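Local coordinates for protein 2,5-dihydroxypyridine 5,6-dioxygenase (Pseudomonas putida KT2440, PDB 7CUP) that catalyses the iron-dependent, dioxygen-driven ring cleavage of 2,5-dihydroxypyridine between carbons 5 and 6 to N-formylmaleamate in aerobic nicotinate degradation, at residues Leu169-Val175 against Leu195-Glu201; Leu30-Ser35 against Thr100-Leu104; Ala294-Asn298 against Ala338-Val342. One frame throughout, in Å; residues are numbered along the deposited sequence.

Contact 1: Leu169-Val175 against Leu195-Glu201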
loop_
_atom_site.group_PDB
_atom_site.type_symbol
_atom_site.label_atom_id
_atom_site.label_comp_id
_atom_site.label_asym_id
_atom_site.label_seq_id
_atom_site.Cartn_x
_atom_site.Cartn_y
_atom_site.Cartn_z
ATOM N N LEU A 169 53.268 7.345 -1.919
ATOM C CA LEU A 169 52.418 7.138 -0.716
ATOM C C LEU A 169 53.167 7.560 0.554
ATOM O O LEU A 169 54.393 7.784 0.460
ATOM C CB LEU A 169 52.038 5.659 -0.667
ATOM C CG LEU A 169 51.278 5.160 -1.891
ATOM C CD1 LEU A 169 51.078 3.658 -1.825
ATOM C CD2 LEU A 169 49.956 5.882 -2.044
ATOM N N GLY A 170 52.444 7.633 1.683
ATOM C CA GLY A 170 52.966 7.883 3.040
ATOM C C GLY A 170 52.151 8.932 3.770
ATOM O O GLY A 170 52.017 8.859 4.981
ATOM N N GLN A 171 51.597 9.898 3.062
ATOM C CA GLN A 171 50.819 10.977 3.697
ATOM C C GLN A 171 49.510 10.414 4.276
ATOM O O GLN A 171 48.980 11.033 5.246
ATOM C CB GLN A 171 50.608 12.099 2.685
ATOM C CG GLN A 171 50.167 13.413 3.310
ATOM C CD GLN A 171 50.274 14.562 2.337
ATOM O OE1 GLN A 171 50.696 14.391 1.188
ATOM N NE2 GLN A 171 49.896 15.744 2.800
ATOM N N TYR A 172 48.972 9.309 3.746
ATOM C CA TYR A 172 47.541 8.974 3.988
ATOM C C TYR A 172 47.363 7.521 4.393
ATOM O O TYR A 172 48.109 6.643 3.970
ATOM C CB TYR A 172 46.700 9.308 2.759
ATOM C CG TYR A 172 46.557 10.779 2.483
ATOM C CD1 TYR A 172 45.847 11.600 3.331
ATOM C CD2 TYR A 172 47.139 11.354 1.365
ATOM C CE1 TYR A 172 45.716 12.958 3.084
ATOM C CE2 TYR A 172 47.040 12.707 1.110
ATOM C CZ TYR A 172 46.305 13.508 1.958
ATOM O OH TYR A 172 46.142 14.834 1.684
ATOM N N PRO A 173 46.327 7.200 5.192
ATOM C CA PRO A 173 46.153 5.829 5.664
ATOM C C PRO A 173 45.666 4.877 4.552
ATOM O O PRO A 173 45.242 5.340 3.530
ATOM C CB PRO A 173 45.131 5.968 6.803
ATOM C CG PRO A 173 44.383 7.240 6.513
ATOM C CD PRO A 173 45.273 8.104 5.643
ATOM N N ALA A 174 45.768 3.571 4.791
ATOM C CA ALA A 174 45.111 2.473 4.054
ATOM C C ALA A 174 43.688 2.312 4.615
ATOM O O ALA A 174 43.537 2.356 5.831
ATOM C CB ALA A 174 45.909 1.212 4.247
ATOM N N VAL A 175 42.672 2.181 3.764
ATOM C CA VAL A 175 41.281 1.884 4.203
ATOM C C VAL A 175 40.875 0.561 3.570
ATOM O O VAL A 175 41.179 0.351 2.388
ATOM C CB VAL A 175 40.325 3.033 3.856
ATOM C CG1 VAL A 175 38.872 2.677 4.143
ATOM C CG2 VAL A 175 40.711 4.292 4.610
ATOM N N LEU A 195 40.440 -2.617 -1.007
ATOM C CA LEU A 195 41.231 -1.681 -0.182
ATOM C C LEU A 195 41.835 -0.605 -1.089
ATOM O O LEU A 195 41.928 -0.818 -2.314
ATOM C CB LEU A 195 42.276 -2.468 0.628
ATOM C CG LEU A 195 43.627 -2.763 -0.045
ATOM C CD1 LEU A 195 44.682 -3.151 0.991
ATOM C CD2 LEU A 195 43.471 -3.868 -1.078
ATOM N N PHE A 196 42.193 0.528 -0.490
ATOM C CA PHE A 196 42.704 1.714 -1.200
ATOM C C PHE A 196 43.436 2.641 -0.218
ATOM O O PHE A 196 43.260 2.491 1.009
ATOM C CB PHE A 196 41.537 2.437 -1.876
ATOM C CG PHE A 196 40.360 2.695 -0.967
ATOM C CD1 PHE A 196 40.281 3.862 -0.219
ATOM C CD2 PHE A 196 39.332 1.774 -0.866
ATOM C CE1 PHE A 196 39.196 4.103 0.609
ATOM C CE2 PHE A 196 38.250 2.011 -0.031
ATOM C CZ PHE A 196 38.187 3.166 0.717
ATOM N N THR A 197 44.271 3.523 -0.770
ATOM C CA THR A 197 44.849 4.721 -0.113
ATOM C C THR A 197 44.563 5.944 -0.967
ATOM O O THR A 197 43.738 5.849 -1.894
ATOM C CB THR A 197 46.384 4.725 0.015
ATOM O OG1 THR A 197 46.974 3.460 -0.279
ATOM C CG2 THR A 197 46.799 5.214 1.380
ATOM N N TRP A 198 45.248 7.042 -0.647
ATOM C CA TRP A 198 45.320 8.272 -1.457
ATOM C C TRP A 198 46.785 8.499 -1.800
ATOM O O TRP A 198 47.660 8.138 -1.023
ATOM C CB TRP A 198 44.704 9.435 -0.671
ATOM C CG TRP A 198 43.239 9.264 -0.428
ATOM C CD1 TRP A 198 42.229 9.977 -1.007
ATOM C CD2 TRP A 198 42.614 8.347 0.485
ATOM N NE1 TRP A 198 41.023 9.544 -0.540
ATOM C CE2 TRP A 198 41.224 8.548 0.375
ATOM C CE3 TRP A 198 43.092 7.411 1.412
ATOM C CZ2 TRP A 198 40.308 7.848 1.152
ATOM C CZ3 TRP A 198 42.189 6.705 2.172
ATOM C CH2 TRP A 198 40.813 6.916 2.032
ATOM N N PRO A 199 47.104 9.050 -2.982
ATOM C CA PRO A 199 48.476 9.472 -3.264
ATOM C C PRO A 199 48.839 10.680 -2.383
ATOM O O PRO A 199 47.942 11.445 -1.991
ATOM C CB PRO A 199 48.440 9.888 -4.738
ATOM C CG PRO A 199 46.980 10.275 -4.991
ATOM C CD PRO A 199 46.160 9.411 -4.051
ATOM N N ASN A 200 50.136 10.898 -2.160
ATOM C CA ASN A 200 50.638 12.145 -1.506
ATOM C C ASN A 200 50.092 13.356 -2.261
ATOM O O ASN A 200 49.856 13.228 -3.489
ATOM C CB ASN A 200 52.164 12.125 -1.393
ATOM C CG ASN A 200 52.626 10.956 -0.553
ATOM O OD1 ASN A 200 51.878 10.461 0.284
ATOM N ND2 ASN A 200 53.824 10.467 -0.806
ATOM N N GLU A 201 49.881 14.481 -1.567
ATOM C CA GLU A 201 49.284 15.711 -2.166
ATOM C C GLU A 201 50.180 16.151 -3.356
ATOM O O GLU A 201 51.406 16.023 -3.269
ATOM C CB GLU A 201 49.021 16.743 -1.053
ATOM C CG GLU A 201 47.712 17.538 -1.203
ATOM C CD GLU A 201 46.385 16.794 -1.076
ATOM O OE1 GLU A 201 46.403 15.645 -0.598
ATOM O OE2 GLU A 201 45.312 17.364 -1.464
HETATM O O HOH W 1 49.555 8.134 1.171
#
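Tyr-172 lays its ring along the extended stretch from Trp-198 to Glu-201: its CD2 lies 3.7 Å from CB of Trp-198 and 3.5 Å from O of Pro-199. The ring's phenol then reaches Glu-201, where OH gives a very short hydrogen bond of 2.4 Å to OE1. A tyrosine suits this place because it joins an apolar flank to a polar tip. At the far end Val-175 forms an antiparallel, hydrogen-bonded pair with Phe-196: N of Val-175 lies 2.8 Å from O of Phe-196, and O of Val-175 lies 3.1 Å from N of Phe-196, so that strand 175-177 becomes the edge of an antiparallel sheet. Beta-branched Val-175 fits that edge, setting CG1 3.5 Å from CZ of Phe-196 and CG2 3.7 Å from CH2 of Trp-198. Phe-196 in turn meets the ring of His-265, an iron ligand.

Toward Leu-169 this pairing gives way to hydrogen bonds made by side chains. The amide of Asn-200 suits the loop backbone, offering donor and acceptor: ND2 donates to O of Leu-169 (3.0 Å), while OD1 accepts from N of Gln-171 (2.8 Å). Gln-171 answers with OE1, 2.9 Å from N of Glu-201. At Gly-170, phi and psi of 133° and -32° would jam a CB against the preceding carbonyl. A water accepts from N of Gly-170 (3.0 Å) and N of Tyr-172 (2.9 Å) and donates to O of Trp-198 (2.9 Å). Side-chain amides and water thus replace backbone pairing, while the Glu-201 carboxylate holds the tyrosine hydroxyl.

Contact 2: Leu30-Ser35 against Thr100-Leu104; sequences LKSHYS and TMMLL
Build Leu-30 and Lys-31 extended, within strand 26-31, then close Ser-32 to Ser-35 as a type I beta turn, N of Ser-35 to O of Ser-32 3.2 Å. Lay Thr-100 to Leu-104 beside it with CA of Lys-31 and CA of Met-101 5.1 Å apart; phi/psi of -106/16° at Thr-100, -124/-10° at Met-101 and 76/67° at Met-102 swing the chain away after Met-101. The carbonyl O of Leu-30 receives two hydrogen bonds from Thr-100, from N (3.0 Å) and, with chi1 p, from OG1 (2.7 Å). Met-101 (chi1 p, chi2 t) is the bump. Its long, pliant side chain fills the hollow between the extended residues and the turn, with SD 3.8 Å from CG of Leu-30 and CB 4.1 Å from CB of Ser-32. Leu-30 (t, p) also presses CD2 to within 3.4 Å of CD1 of Leu-103. Tyr-34 (chi1 p) closes the hollow, CZ 4.0 Å from CB of Met-101 and OH donating to O of Met-101 (2.6 Å). Small Ser-35 (m) donates from OG to O of Thr-100 (2.8 Å) and accepts from N of Ser-32 (3.0 Å). Strands 26-31 and 96-99 are parallel neighbours, so both segments leave the same carboxyl edge, the arrangement of loops in an alpha/beta fold with a parallel sheet.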
loop_
_atom_site.group_PDB
_atom_site.type_symbol
_atom_site.label_atom_id
_atom_site.label_comp_id
_atom_site.label_asym_id
_atom_site.label_seq_id
_atom_site.Cartn_x
_atom_site.Cartn_y
_atom_site.Cartn_z
ATOM N N LEU A 30 18.795 3.127 9.953
ATOM C CA LEU A 30 18.648 4.475 9.353
ATOM C C LEU A 30 18.028 4.336 7.964
ATOM O O LEU A 30 18.533 3.530 7.136
ATOM C CB LEU A 30 20.015 5.126 9.261
ATOM C CG LEU A 30 20.000 6.468 8.543
ATOM C CD1 LEU A 30 19.084 7.475 9.246
ATOM C CD2 LEU A 30 21.414 6.980 8.410
ATOM N N LYS A 31 16.955 5.063 7.724
ATOM C CA LYS A 31 16.255 4.988 6.414
ATOM C C LYS A 31 15.744 6.367 6.009
ATOM O O LYS A 31 15.679 7.256 6.863
ATOM C CB LYS A 31 15.081 4.001 6.485
ATOM C CG LYS A 31 14.035 4.341 7.532
ATOM C CD LYS A 31 12.848 3.419 7.491
ATOM C CE LYS A 31 11.734 3.854 8.407
ATOM N NZ LYS A 31 10.536 3.029 8.153
ATOM N N SER A 32 15.362 6.488 4.738
ATOM C CA SER A 32 14.653 7.655 4.155
ATOM C C SER A 32 13.547 7.129 3.234
ATOM O O SER A 32 13.361 5.924 3.213
ATOM C CB SER A 32 15.636 8.575 3.445
ATOM O OG SER A 32 15.018 9.817 3.123
ATOM N N HIS A 33 12.802 7.985 2.527
ATOM C CA HIS A 33 11.591 7.520 1.787
ATOM C C HIS A 33 11.982 6.543 0.660
ATOM O O HIS A 33 11.193 5.678 0.316
ATOM C CB HIS A 33 10.800 8.698 1.226
ATOM C CG HIS A 33 11.408 9.272 -0.004
ATOM N ND1 HIS A 33 12.222 10.396 0.044
ATOM C CD2 HIS A 33 11.323 8.909 -1.301
ATOM C CE1 HIS A 33 12.622 10.675 -1.193
ATOM N NE2 HIS A 33 12.097 9.775 -2.026
ATOM N N TYR A 34 13.202 6.627 0.139
ATOM C CA TYR A 34 13.671 5.813 -1.005
ATOM C C TYR A 34 14.347 4.511 -0.550
ATOM O O TYR A 34 14.790 3.755 -1.426
ATOM C CB TYR A 34 14.621 6.666 -1.845
ATOM C CG TYR A 34 15.781 7.256 -1.075
ATOM C CD1 TYR A 34 16.974 6.555 -0.959
ATOM C CD2 TYR A 34 15.712 8.518 -0.485
ATOM C CE1 TYR A 34 18.058 7.079 -0.272
ATOM C CE2 TYR A 34 16.812 9.074 0.150
ATOM C CZ TYR A 34 17.967 8.334 0.298
ATOM O OH TYR A 34 19.061 8.825 0.956
ATOM N N SER A 35 14.413 4.210 0.744
ATOM C CA SER A 35 15.061 2.983 1.273
ATOM C C SER A 35 14.195 1.767 0.930
ATOM O O SER A 35 12.975 1.890 0.979
ATOM C CB SER A 35 15.263 3.073 2.758
ATOM O OG SER A 35 16.190 4.102 3.077
ATOM N N THR A 100 20.570 2.236 5.371
ATOM C CA THR A 100 19.840 1.901 4.123
ATOM C C THR A 100 19.519 3.167 3.332
ATOM O O THR A 100 18.696 3.069 2.408
ATOM C CB THR A 100 18.542 1.152 4.441
ATOM O OG1 THR A 100 17.593 2.023 5.071
ATOM C CG2 THR A 100 18.770 -0.031 5.347
ATOM N N MET A 101 20.152 4.306 3.619
ATOM C CA MET A 101 19.874 5.570 2.871
ATOM C C MET A 101 21.152 6.178 2.258
ATOM O O MET A 101 20.991 7.139 1.479
ATOM C CB MET A 101 19.171 6.614 3.750
ATOM C CG MET A 101 20.063 7.331 4.722
ATOM S SD MET A 101 19.181 8.675 5.589
ATOM C CE MET A 101 19.429 10.037 4.471
ATOM N N MET A 102 22.351 5.680 2.610
ATOM C CA MET A 102 23.647 6.041 1.968
ATOM C C MET A 102 24.060 7.418 2.469
ATOM O O MET A 102 24.002 8.366 1.687
ATOM C CB MET A 102 23.521 6.085 0.443
ATOM C CG MET A 102 24.280 5.020 -0.274
ATOM S SD MET A 102 26.013 5.416 -0.342
ATOM C CE MET A 102 26.024 6.545 -1.726
ATOM N N LEU A 103 24.377 7.513 3.754
ATOM C CA LEU A 103 25.012 8.700 4.360
ATOM C C LEU A 103 26.399 8.782 3.753
ATOM O O LEU A 103 27.217 7.922 4.080
ATOM C CB LEU A 103 25.166 8.530 5.873
ATOM C CG LEU A 103 23.952 8.814 6.732
ATOM C CD1 LEU A 103 24.377 8.723 8.182
ATOM C CD2 LEU A 103 23.335 10.172 6.424
ATOM N N LEU A 104 26.651 9.778 2.926
ATOM C CA LEU A 104 27.982 9.942 2.309
ATOM C C LEU A 104 28.993 10.264 3.420
ATOM O O LEU A 104 28.558 10.808 4.495
ATOM C CB LEU A 104 27.859 11.032 1.248
ATOM C CG LEU A 104 27.063 10.629 0.013
ATOM C CD1 LEU A 104 27.252 11.666 -1.082
ATOM C CD2 LEU A 104 27.467 9.242 -0.488
#

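Contact 3: Ala294-Asn298 against Ala338-Val342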
loop_
_atom_site.group_PDB
_atom_site.type_symbol
_atom_site.label_atom_id
_atom_site.label_comp_id
_atom_site.label_asym_id
_atom_site.label_seq_id
_atom_site.Cartn_x
_atom_site.Cartn_y
_atom_site.Cartn_z
ATOM N N ALA A 294 34.710 -3.862 -6.810
ATOM C CA ALA A 294 35.316 -4.873 -5.914
ATOM C C ALA A 294 35.950 -6.042 -6.679
ATOM O O ALA A 294 36.658 -6.800 -6.016
ATOM C CB ALA A 294 34.332 -5.383 -4.880
ATOM N N PHE A 295 35.711 -6.237 -7.968
ATOM C CA PHE A 295 36.064 -7.527 -8.611
ATOM C C PHE A 295 37.573 -7.798 -8.426
ATOM O O PHE A 295 38.419 -6.879 -8.518
ATOM C CB PHE A 295 35.566 -7.596 -10.050
ATOM C CG PHE A 295 36.215 -6.692 -11.082
ATOM C CD1 PHE A 295 37.294 -7.134 -11.831
ATOM C CD2 PHE A 295 35.657 -5.461 -11.420
ATOM C CE1 PHE A 295 37.823 -6.351 -12.846
ATOM C CE2 PHE A 295 36.200 -4.676 -12.428
ATOM C CZ PHE A 295 37.294 -5.113 -13.132
ATOM N N TYR A 296 37.893 -9.054 -8.145
ATOM C CA TYR A 296 39.253 -9.566 -7.855
ATOM C C TYR A 296 40.248 -9.080 -8.924
ATOM O O TYR A 296 40.063 -9.379 -10.114
ATOM C CB TYR A 296 39.163 -11.090 -7.803
ATOM C CG TYR A 296 40.353 -11.826 -7.231
ATOM C CD1 TYR A 296 40.546 -11.912 -5.861
ATOM C CD2 TYR A 296 41.227 -12.526 -8.047
ATOM C CE1 TYR A 296 41.595 -12.638 -5.314
ATOM C CE2 TYR A 296 42.273 -13.269 -7.515
ATOM C CZ TYR A 296 42.465 -13.316 -6.146
ATOM O OH TYR A 296 43.494 -14.018 -5.600
ATOM N N GLY A 297 41.272 -8.325 -8.534
ATOM C CA GLY A 297 42.386 -7.976 -9.443
ATOM C C GLY A 297 42.158 -6.704 -10.246
ATOM O O GLY A 297 43.006 -6.371 -11.071
ATOM N N ASN A 298 41.086 -5.957 -10.000
ATOM C CA ASN A 298 40.902 -4.648 -10.665
ATOM C C ASN A 298 41.928 -3.676 -10.062
ATOM O O ASN A 298 42.458 -3.935 -8.969
ATOM C CB ASN A 298 39.425 -4.179 -10.615
ATOM C CG ASN A 298 38.948 -3.609 -9.287
ATOM O OD1 ASN A 298 39.740 -3.306 -8.395
ATOM N ND2 ASN A 298 37.639 -3.425 -9.145
ATOM N N ALA A 338 48.615 -8.644 -14.719
ATOM C CA ALA A 338 47.634 -8.901 -15.804
ATOM C C ALA A 338 46.240 -9.125 -15.199
ATOM O O ALA A 338 45.555 -10.057 -15.616
ATOM C CB ALA A 338 48.072 -10.096 -16.620
ATOM N N GLY A 339 45.864 -8.305 -14.214
ATOM C CA GLY A 339 44.553 -8.349 -13.546
ATOM C C GLY A 339 44.407 -9.551 -12.627
ATOM O O GLY A 339 43.278 -9.778 -12.180
ATOM N N ASP A 340 45.488 -10.293 -12.329
ATOM C CA ASP A 340 45.442 -11.401 -11.334
ATOM C C ASP A 340 46.221 -11.042 -10.060
ATOM O O ASP A 340 47.354 -10.520 -10.158
ATOM C CB ASP A 340 45.941 -12.740 -11.866
ATOM C CG ASP A 340 45.598 -13.854 -10.891
ATOM O OD1 ASP A 340 44.933 -13.559 -9.874
ATOM O OD2 ASP A 340 46.005 -14.995 -11.129
ATOM N N VAL A 341 45.615 -11.335 -8.905
ATOM C CA VAL A 341 46.205 -11.092 -7.557
ATOM C C VAL A 341 47.324 -12.117 -7.334
ATOM O O VAL A 341 47.039 -13.318 -7.404
ATOM C CB VAL A 341 45.136 -11.182 -6.458
ATOM C CG1 VAL A 341 45.763 -11.038 -5.085
ATOM C CG2 VAL A 341 44.057 -10.129 -6.641
ATOM N N VAL A 342 48.548 -11.653 -7.100
ATOM C CA VAL A 342 49.738 -12.547 -6.925
ATOM C C VAL A 342 50.312 -12.409 -5.507
ATOM O O VAL A 342 50.887 -13.380 -5.038
ATOM C CB VAL A 342 50.814 -12.313 -8.006
ATOM C CG1 VAL A 342 50.329 -12.802 -9.361
ATOM C CG2 VAL A 342 51.283 -10.871 -8.094
HETATM O O HOH W 2 40.850 -8.544 -12.802
HETATM O O HOH W 3 44.937 -15.030 -7.613
#
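Gly-339, at positive phi (72°), opens the meeting with backbone alone. Its O lies 3.4 Å from CA of Gly-297, and its CA 3.5 Å from O of Gly-297, a reciprocal pair of CA-H...O contacts. The approach is close enough that a CB on Gly-297 would clash with that carbonyl. A bridging water donates to O of Gly-339 (2.8 Å) and to O of Tyr-296 (2.9 Å). Gly-297 also occupies the positive-phi position of the type II beta turn Phe-295 to Asn-298, which links helix 290-294 to strand 299-303 of one antiparallel sheet; here it meets strand 340-341, the edge of another. Next, Asp-340 points its CB away but brings OD1 to 3.6 Å from CE2 of Tyr-296, and a second water spans OD1 (2.7 Å) and OH of Tyr-296 (2.7 Å), whose hydroxyl also bonds to N of Ala-349. Val-341 then turns toward the turn: its CG2 sits 3.6 Å from the ring centroid of Tyr-296, a CH-pi contact over the face suited to a compact branched side chain.

The three contacts follow one another along the chain without touching. Contact 2 lies at the parallel sheet, on the opposite side of the chain's centre from the other two; its centre is 28 Å from that of contact 1 and 31 Å from that of contact 3. Contacts 1 and 3 are closer, with centres 19 Å and nearest atoms about 7 Å apart, and both adjoin one antiparallel sheet: contact 1 includes most of strand 194-197, while the turn in contact 3 leads into strand 299-303. That sheet carries iron ligands His-265, Ser-302 and Asp-320. Contact 1 is the one beside the metal, the Trp-198 side chain lying about 7 Å from it; contacts 2 and 3 lie away from the site.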